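Local structure of yuaD protein (Bacillus subtilis, 1ORU) at the interface of chains A and B. The protein is a MOSC-domain protein of unproven activity that may bind molybdenum and pyridoxal phosphate and may take part in metal-sulfur cluster biosynthesis. Coordinates in Å, arbitrary orientation; residue numbers count along the deposited sequence, not the author numbering. Chains: chain A/B, yuaD protein.

The interface of chains A and B. Residues chain A 54, 56-57, 63-64; chain B 114, 116, 122, 168-169.
A:Phe57 meets B:Glu168 at the edge of its ring, in a patch of the two-fold symmetric interface that the two MOSC-domain chains form in the deposited assembly; the coordinates alone do not show whether this is the dimer in solution. The ring's CE1 touches the methyl CB of B:Ala122. Within chain A the ring is clamped between CG of A:Met56, offset toward the rim of one face, and CG2 of A:Ile63, over the centre of the other.

From CB the side chain of B:Glu168 runs beside A:Ile63, its CG anti to the backbone N (chi1 -179°). CG of B:Glu168 sits 3.9 Å from CB of A:Ile63 and also against CZ of A:Phe57. The carboxylate carbon CD of B:Glu168 lies 3.5 Å from CE2 of A:Phe57. Carboxylate and ring planes are 73° apart, and OE1 lies in plane at the ring edge, by CE2 and CZ. B:Arg114 grips the carboxylate side-on through the syn lone pairs of both oxygens. Its NE hydrogen-bonds to B:Glu168 OE1 at 2.6 Å, also a salt bridge, and its NH2 hydrogen-bonds to B:Glu168 OE2 at 2.8 Å. OE2 also nears CD1 of A:Ile63 and contacts a water shared with the carbonyl O of A:Phe64.

The selenomethionine A:Met56 crosses B:Arg114 at about a right angle, its selenium 3.8 Å above the guanidinium plane, offset toward the rim. An alanine in place of B:Arg114 would probably leave the B:Glu168 carboxylate, at the A:Phe57 edge, without its charged partner and less fixed in rotation, and open a gap under the selenium. CD1 of B:Ile116 packs against CG of A:Met56. The amide N of A:Phe64 donates to the carbonyl O of B:Glu168 at 2.8 Å. This donor lies 17° off the carbonyl plane.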
loop_
_atom_site.group_PDB
_atom_site.type_symbol
_atom_site.label_atom_id
_atom_site.label_comp_id
_atom_site.label_asym_id
_atom_site.label_seq_id
_atom_site.Cartn_x
_atom_site.Cartn_y
_atom_site.Cartn_z
ATOM N N GLU A 54 1.458 11.164 8.762
ATOM C CA GLU A 54 1.269 11.618 7.385
ATOM C C GLU A 54 1.571 13.116 7.363
ATOM O O GLU A 54 0.680 13.934 7.152
ATOM C CB GLU A 54 -0.172 11.368 6.924
ATOM C CG GLU A 54 -0.684 9.948 7.140
ATOM C CD GLU A 54 -1.270 9.731 8.530
ATOM O OE1 GLU A 54 -1.438 10.718 9.279
ATOM O OE2 GLU A 54 -1.580 8.569 8.870
HETATM N N MSE A 56 2.878 15.060 5.191
HETATM C CA MSE A 56 2.690 15.799 3.941
HETATM C C MSE A 56 1.297 16.421 3.846
HETATM O O MSE A 56 0.996 17.160 2.906
HETATM C CB MSE A 56 2.936 14.894 2.725
HETATM C CG MSE A 56 1.965 13.736 2.565
HETATM SE SE MSE A 56 2.280 12.244 3.774
HETATM C CE MSE A 56 4.067 11.800 3.211
ATOM N N PHE A 57 0.444 16.108 4.814
ATOM C CA PHE A 57 -0.908 16.653 4.849
ATOM C C PHE A 57 -1.037 17.545 6.073
ATOM O O PHE A 57 -0.317 17.367 7.053
ATOM C CB PHE A 57 -1.944 15.533 4.963
ATOM C CG PHE A 57 -1.950 14.592 3.799
ATOM C CD1 PHE A 57 -2.470 14.990 2.571
ATOM C CD2 PHE A 57 -1.426 13.309 3.926
ATOM C CE1 PHE A 57 -2.472 14.122 1.485
ATOM C CE2 PHE A 57 -1.421 12.428 2.845
ATOM C CZ PHE A 57 -1.946 12.836 1.620
ATOM N N ILE A 63 -8.128 11.867 4.989
ATOM C CA ILE A 63 -7.435 11.083 3.976
ATOM C C ILE A 63 -7.865 9.629 4.082
ATOM O O ILE A 63 -8.529 9.231 5.040
ATOM C CB ILE A 63 -5.897 11.135 4.161
ATOM C CG1 ILE A 63 -5.518 10.615 5.551
ATOM C CG2 ILE A 63 -5.387 12.558 3.948
ATOM C CD1 ILE A 63 -4.034 10.655 5.843
ATOM N N PHE A 64 -7.482 8.839 3.087
ATOM C CA PHE A 64 -7.812 7.425 3.073
ATOM C C PHE A 64 -7.170 6.750 4.288
ATOM O O PHE A 64 -6.048 7.083 4.662
ATOM C CB PHE A 64 -7.278 6.775 1.797
ATOM C CG PHE A 64 -7.426 5.291 1.783
ATOM C CD1 PHE A 64 -8.680 4.708 1.635
ATOM C CD2 PHE A 64 -6.317 4.471 1.961
ATOM C CE1 PHE A 64 -8.832 3.324 1.666
ATOM C CE2 PHE A 64 -6.456 3.084 1.995
ATOM C CZ PHE A 64 -7.718 2.511 1.847
ATOM N N ARG B 114 4.061 9.577 -1.560
ATOM C CA ARG B 114 2.869 10.348 -1.879
ATOM C C ARG B 114 3.134 11.257 -3.074
ATOM O O ARG B 114 4.238 11.777 -3.241
ATOM C CB ARG B 114 2.447 11.219 -0.695
ATOM C CG ARG B 114 1.420 10.594 0.223
ATOM C CD ARG B 114 1.979 9.438 1.028
ATOM N NE ARG B 114 1.011 9.039 2.047
ATOM C CZ ARG B 114 1.314 8.384 3.160
ATOM N NH1 ARG B 114 2.567 8.037 3.412
ATOM N NH2 ARG B 114 0.359 8.102 4.035
ATOM N N ILE B 116 1.313 14.527 -4.663
ATOM C CA ILE B 116 0.266 15.508 -4.396
ATOM C C ILE B 116 0.140 16.584 -5.468
ATOM O O ILE B 116 1.135 17.158 -5.916
ATOM C CB ILE B 116 0.495 16.193 -3.020
ATOM C CG1 ILE B 116 0.578 15.127 -1.922
ATOM C CG2 ILE B 116 -0.643 17.170 -2.720
ATOM C CD1 ILE B 116 0.819 15.676 -0.526
ATOM N N ALA B 122 -4.364 13.727 -3.709
ATOM C CA ALA B 122 -3.141 12.981 -3.444
ATOM C C ALA B 122 -3.245 11.495 -3.746
ATOM O O ALA B 122 -4.300 10.884 -3.570
ATOM C CB ALA B 122 -2.714 13.181 -1.993
ATOM N N GLU B 168 -5.447 8.775 -2.011
ATOM C CA GLU B 168 -5.362 9.042 -0.576
ATOM C C GLU B 168 -6.160 10.284 -0.177
ATOM O O GLU B 168 -6.613 10.397 0.961
ATOM C CB GLU B 168 -3.899 9.179 -0.144
ATOM C CG GLU B 168 -3.728 9.432 1.348
ATOM C CD GLU B 168 -2.319 9.166 1.834
ATOM O OE1 GLU B 168 -1.367 9.358 1.048
ATOM O OE2 GLU B 168 -2.163 8.774 3.013
ATOM N N ARG B 169 -6.321 11.222 -1.110
ATOM C CA ARG B 169 -7.124 12.420 -0.848
ATOM C C ARG B 169 -7.789 12.862 -2.144
ATOM O O ARG B 169 -7.116 13.079 -3.150
ATOM C CB ARG B 169 -6.281 13.572 -0.295
ATOM C CG ARG B 169 -7.167 14.697 0.232
ATOM C CD ARG B 169 -6.415 15.954 0.593
ATOM N NE ARG B 169 -7.328 16.951 1.145
ATOM C CZ ARG B 169 -6.995 18.211 1.405
ATOM N NH1 ARG B 169 -5.760 18.637 1.163
ATOM N NH2 ARG B 169 -7.900 19.046 1.909
HETATM O O HOH W 1 -3.218 7.098 4.780
#